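Local structure of cadherin-23 (Mus musculus, 5UZ8) at residues 55-60 / 80-85; 108-113 / 191-196. The protein is a calcium-binding cell-adhesion protein of hearing and mechanotransduction, built in this fragment from consecutive extracellular cadherin repeats. All coordinates share one frame; numbering follows the deposited sequence.

Interaction 1 of 2, residues 55-60 / 80-85; sequences PGYVQL and HWLNFT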
# COMPACT_ATOMS: atom_id res chain seq x y z
N PRO A 55 2.51 -26.64 29.89
CA PRO A 55 2.07 -26.25 31.22
C PRO A 55 1.65 -24.78 31.31
O PRO A 55 1.95 -23.96 30.43
CB PRO A 55 3.32 -26.49 32.09
CG PRO A 55 4.47 -26.24 31.16
CD PRO A 55 3.98 -26.77 29.83
N GLY A 56 0.94 -24.47 32.39
CA GLY A 56 0.66 -23.09 32.73
C GLY A 56 -0.71 -22.53 32.42
O GLY A 56 -1.01 -21.42 32.86
N TYR A 57 -1.54 -23.28 31.68
CA TYR A 57 -2.77 -22.75 31.14
C TYR A 57 -4.06 -23.21 31.80
O TYR A 57 -5.13 -22.61 31.54
CB TYR A 57 -2.87 -23.00 29.64
CG TYR A 57 -1.73 -22.39 28.84
CD1 TYR A 57 -1.79 -21.07 28.38
CD2 TYR A 57 -0.64 -23.15 28.50
CE1 TYR A 57 -0.77 -20.53 27.62
CE2 TYR A 57 0.41 -22.60 27.76
CZ TYR A 57 0.32 -21.30 27.32
OH TYR A 57 1.34 -20.77 26.58
N VAL A 58 -4.00 -24.27 32.63
CA VAL A 58 -5.17 -24.85 33.24
C VAL A 58 -4.93 -25.23 34.69
O VAL A 58 -3.79 -25.51 35.10
CB VAL A 58 -5.65 -26.11 32.48
CG1 VAL A 58 -5.75 -25.86 30.99
CG2 VAL A 58 -4.72 -27.28 32.72
N GLN A 59 -6.00 -25.22 35.48
CA GLN A 59 -5.93 -25.70 36.84
C GLN A 59 -7.33 -26.10 37.30
O GLN A 59 -8.33 -25.60 36.77
CB GLN A 59 -5.37 -24.63 37.78
CG GLN A 59 -6.27 -23.41 37.93
CD GLN A 59 -5.55 -22.27 38.58
OE1 GLN A 59 -4.68 -21.66 37.96
NE2 GLN A 59 -5.88 -21.97 39.84
N LEU A 60 -7.39 -26.97 38.30
CA LEU A 60 -8.68 -27.31 38.90
C LEU A 60 -9.08 -26.09 39.71
O LEU A 60 -8.22 -25.49 40.35
CB LEU A 60 -8.56 -28.54 39.80
CG LEU A 60 -8.44 -29.84 38.97
CD1 LEU A 60 -7.85 -30.96 39.80
CD2 LEU A 60 -9.82 -30.24 38.46
N HIS A 80 -2.06 -24.92 19.92
CA HIS A 80 -3.29 -25.47 19.33
C HIS A 80 -4.05 -26.44 20.24
O HIS A 80 -5.26 -26.59 20.07
CB HIS A 80 -3.01 -26.11 17.96
CG HIS A 80 -2.61 -25.13 16.89
ND1 HIS A 80 -2.17 -25.53 15.65
CD2 HIS A 80 -2.59 -23.78 16.88
CE1 HIS A 80 -1.90 -24.46 14.92
NE2 HIS A 80 -2.12 -23.38 15.66
N TRP A 81 -3.36 -27.09 21.17
CA TRP A 81 -3.97 -28.08 22.06
C TRP A 81 -3.44 -27.91 23.49
O TRP A 81 -2.24 -27.76 23.69
CB TRP A 81 -3.66 -29.50 21.55
CG TRP A 81 -4.38 -29.80 20.27
CD1 TRP A 81 -3.94 -29.58 19.03
CD2 TRP A 81 -5.71 -30.33 20.15
NE1 TRP A 81 -4.91 -29.94 18.09
CE2 TRP A 81 -6.01 -30.40 18.77
CE3 TRP A 81 -6.67 -30.78 21.08
CZ2 TRP A 81 -7.22 -30.89 18.29
CZ3 TRP A 81 -7.90 -31.27 20.60
CH2 TRP A 81 -8.16 -31.32 19.22
N LEU A 82 -4.33 -27.90 24.46
CA LEU A 82 -3.93 -28.01 25.87
C LEU A 82 -4.32 -29.41 26.32
O LEU A 82 -5.50 -29.70 26.51
CB LEU A 82 -4.64 -26.98 26.74
CG LEU A 82 -4.28 -25.53 26.44
CD1 LEU A 82 -5.16 -24.57 27.23
CD2 LEU A 82 -2.80 -25.30 26.68
N ASN A 83 -3.32 -30.28 26.48
CA ASN A 83 -3.56 -31.65 26.90
C ASN A 83 -3.07 -31.86 28.34
O ASN A 83 -2.08 -31.26 28.79
CB ASN A 83 -2.88 -32.63 25.93
CG ASN A 83 -3.31 -32.41 24.49
OD1 ASN A 83 -4.43 -31.95 24.23
ND2 ASN A 83 -2.42 -32.65 23.56
N PHE A 84 -3.78 -32.72 29.07
CA PHE A 84 -3.42 -33.06 30.42
C PHE A 84 -4.18 -34.31 30.84
O PHE A 84 -5.01 -34.84 30.10
CB PHE A 84 -3.66 -31.90 31.40
CG PHE A 84 -5.05 -31.37 31.39
CD1 PHE A 84 -5.45 -30.46 30.41
CD2 PHE A 84 -5.97 -31.78 32.34
CE1 PHE A 84 -6.73 -29.94 30.42
CE2 PHE A 84 -7.27 -31.27 32.34
CZ PHE A 84 -7.64 -30.35 31.38
N THR A 85 -3.85 -34.77 32.03
CA THR A 85 -4.46 -35.93 32.63
C THR A 85 -5.17 -35.50 33.89
O THR A 85 -4.62 -34.72 34.68
CB THR A 85 -3.36 -36.92 32.99
OG1 THR A 85 -2.77 -37.41 31.80
CG2 THR A 85 -3.88 -38.07 33.78
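Part of the hydrophobic core of a cadherin repeat, a Greek-key beta sandwich, is formed here by Val-58 on one sheet and Leu-82 and Phe-84 on the other, all pointing inward, with Tyr-57 joining them from the loop just before strand 58-60. No hydrogen bond joins 55-60 to 80-85; the contact is entirely apolar, and the backbones stay well apart, with the CA atoms of Tyr-57 and Leu-82 7.5 Å from each other. Branched Leu-82 suits a place between two neighbours because its methyls divide the work. CD2 comes obliquely to the tyrosine ring, 3.5 Å from Tyr-57 CD2, while CD1 lies 4.0 Å from CG1 of Val-58. Tyr-57 CB meets both methyls, at 3.7 Å each, and its side chain crosses that of Leu-82 at about a right angle. Val-58 and Leu-82 instead run past one another in opposite directions. The other methyl of the valine, CG2, sits over one face of the Phe-84 ring, 4.2 Å from its centroid and 18° off the normal, a CH-pi contact displaced toward the rim beside CD1. Phe-84 holds CG between its backbone N and carbonyl carbon (chi1 55°), which brings the ring to Val-58, and chi2 of -82° turns its face to CG2. Strand 58-60 is an outer strand of its sheet, next to 66-70, while 81-89 runs between 97-107 and 46-53; Leu-49 and Leu-52 of strand 46-53 touch Val-58, and Val-68, Val-102 and Leu-104 pack around Phe-84.

Interaction 2 of 2, residues 108-113 / 191-196; sequences DINDNN and AKDNPG. With CA (calcium ion), chain J; CA (calcium ion), chain I; CA (calcium ion), chain K.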
# COMPACT_ATOMS: atom_id res chain seq x y z
N ASP A 108 -9.10 -20.66 17.02
CA ASP A 108 -8.56 -19.38 16.55
C ASP A 108 -9.67 -18.33 16.58
O ASP A 108 -10.80 -18.58 16.11
CB ASP A 108 -8.07 -19.58 15.11
CG ASP A 108 -7.43 -18.35 14.48
OD1 ASP A 108 -6.73 -17.57 15.18
OD2 ASP A 108 -7.57 -18.23 13.23
N ILE A 109 -9.33 -17.14 17.06
CA ILE A 109 -10.16 -15.94 16.85
C ILE A 109 -9.39 -14.94 16.00
O ILE A 109 -8.17 -15.03 15.86
CB ILE A 109 -10.63 -15.28 18.19
CG1 ILE A 109 -9.50 -14.51 18.86
CG2 ILE A 109 -11.25 -16.32 19.13
CD1 ILE A 109 -9.85 -13.88 20.21
N ASN A 110 -10.09 -13.99 15.42
CA ASN A 110 -9.49 -13.03 14.53
C ASN A 110 -8.90 -11.87 15.32
O ASN A 110 -9.43 -10.75 15.31
CB ASN A 110 -10.48 -12.55 13.47
CG ASN A 110 -9.81 -11.74 12.38
OD1 ASN A 110 -8.62 -11.90 12.15
ND2 ASN A 110 -10.55 -10.88 11.71
N ASP A 111 -7.77 -12.15 15.98
CA ASP A 111 -7.11 -11.17 16.85
C ASP A 111 -5.81 -10.57 16.27
O ASP A 111 -5.12 -9.82 16.98
CB ASP A 111 -6.91 -11.73 18.28
CG ASP A 111 -6.06 -13.00 18.35
OD1 ASP A 111 -5.86 -13.72 17.34
OD2 ASP A 111 -5.66 -13.36 19.49
N ASN A 112 -5.49 -10.87 15.02
CA ASN A 112 -4.35 -10.25 14.36
C ASN A 112 -4.79 -9.49 13.11
O ASN A 112 -5.57 -10.01 12.30
CB ASN A 112 -3.28 -11.28 14.00
CG ASN A 112 -2.59 -11.83 15.24
OD1 ASN A 112 -1.61 -11.25 15.71
ND2 ASN A 112 -3.15 -12.90 15.81
N ASN A 113 -4.27 -8.28 12.95
CA ASN A 113 -4.53 -7.48 11.76
C ASN A 113 -3.57 -7.90 10.67
O ASN A 113 -2.42 -8.25 10.98
CB ASN A 113 -4.26 -6.00 12.02
CG ASN A 113 -5.29 -5.37 12.95
OD1 ASN A 113 -5.54 -5.89 13.99
ND2 ASN A 113 -5.88 -4.26 12.54
N ALA A 191 -5.30 -3.35 3.39
CA ALA A 191 -5.35 -4.81 3.50
C ALA A 191 -6.41 -5.13 4.55
O ALA A 191 -6.34 -4.60 5.67
CB ALA A 191 -4.01 -5.35 3.93
N LYS A 192 -7.40 -5.95 4.20
CA LYS A 192 -8.52 -6.26 5.09
C LYS A 192 -8.69 -7.78 5.13
O LYS A 192 -8.77 -8.44 4.09
CB LYS A 192 -9.77 -5.54 4.62
CG LYS A 192 -11.02 -5.72 5.47
CD LYS A 192 -12.24 -5.03 4.84
CE LYS A 192 -12.03 -3.56 4.55
NZ LYS A 192 -13.31 -2.85 4.22
N ASP A 193 -8.70 -8.34 6.33
CA ASP A 193 -8.76 -9.78 6.47
C ASP A 193 -10.21 -10.28 6.47
O ASP A 193 -11.13 -9.49 6.32
CB ASP A 193 -7.94 -10.25 7.70
CG ASP A 193 -8.58 -9.88 9.01
OD1 ASP A 193 -9.79 -9.53 9.05
OD2 ASP A 193 -7.87 -10.01 10.03
N ASN A 194 -10.39 -11.59 6.65
CA ASN A 194 -11.67 -12.23 6.93
C ASN A 194 -12.76 -11.90 5.89
O ASN A 194 -13.84 -11.39 6.23
CB ASN A 194 -12.13 -11.89 8.39
CG ASN A 194 -13.28 -12.76 8.88
OD1 ASN A 194 -13.55 -13.85 8.35
ND2 ASN A 194 -13.96 -12.27 9.93
N PRO A 195 -12.45 -12.14 4.60
CA PRO A 195 -13.38 -11.75 3.55
C PRO A 195 -14.75 -12.41 3.69
O PRO A 195 -14.89 -13.54 4.15
CB PRO A 195 -12.64 -12.15 2.25
CG PRO A 195 -11.75 -13.28 2.68
CD PRO A 195 -11.29 -12.88 4.07
N GLY A 196 -15.78 -11.64 3.34
CA GLY A 196 -17.14 -12.09 3.36
C GLY A 196 -17.84 -11.96 4.71
O GLY A 196 -19.05 -12.06 4.78
CA CA J . -5.83 -15.80 16.21
CA CA I . -6.55 -11.64 11.01
CA CA K . -3.83 -14.84 19.38
O HOH W 1 -2.36 -13.15 18.67
O HOH W 2 -3.38 -13.99 21.64
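Metal coordination dominates the meeting of Asn-110 and Asp-193, whose side chains approach each other from opposite directions and place adjacent oxygens on one calcium ion. Asn-110 OD1 binds it at 2.4 Å and Asp-193 OD2 at 2.3 Å; the backbone O of Asn-112 is a third ligand, and Asp-142 and Asp-144 belong to the same site. The two side-chain oxygens lie only 2.9 Å apart, a closeness accounted for by the cation they share. Hard oxygen donors suit calcium, and asparagine supplies one without adding a further negative charge. In the linker 108-113, Asp-108 OD1, Ile-109 O and Asp-111 OD1 hold a second calcium ion, and Asp-111 OD2 reaches a third at 2.4 Å, so this carboxylate bridges two metals. Water 1, a ligand of the third ion, accepts a hydrogen bond from Asn-112 ND2.

Among direct hydrogen bonds, Asn-110 ND2 donates to Asp-193 OD1 over 3.1 Å, with an N-H...O angle of 160°. The acceptor lies near the amide plane, but the donor meets the syn side of the carboxylate from 33° out of its plane. With CG turned anti to N (chi1 -170°), Asn-110 reaches across to metal and carboxylate together. Its ND2 also has Asn-201 as a partner, and Asp-193 has Arg-203 as a further polar partner.

Van der Waals contact is slight: Asn-194 CB lies 3.8 Å from Asn-110 ND2. Metal and hydrogen bond together fix the rotation of the Asn-110 amide, and the cation probably offsets the crowding of negative oxygens. Joining linker to repeat through such ligands is consistent with the calcium-dependent rigidity known for cadherins.

In the fold
Interaction 1 lies inside the first cadherin repeat, and interaction 2 at the calcium-bound junction with the second; in the chain, 55-60/80-85 closes before 108-113/191-196 opens. Their centres are 27 Å apart and their nearest atoms about 7 Å, without touching. Strand 97-107 connects them: it pairs with 81-89 in the sheet of interaction 1 and then runs straight into the linker 108-113. The side chain of Tyr-57 lies about 10 Å from a bound calcium ion, and Tyr-76, stacked on His-80, also touches Asp-108. One contact is thus part of an apolar core, the other a calcium-bound joint, while glutathione sits at the following junction.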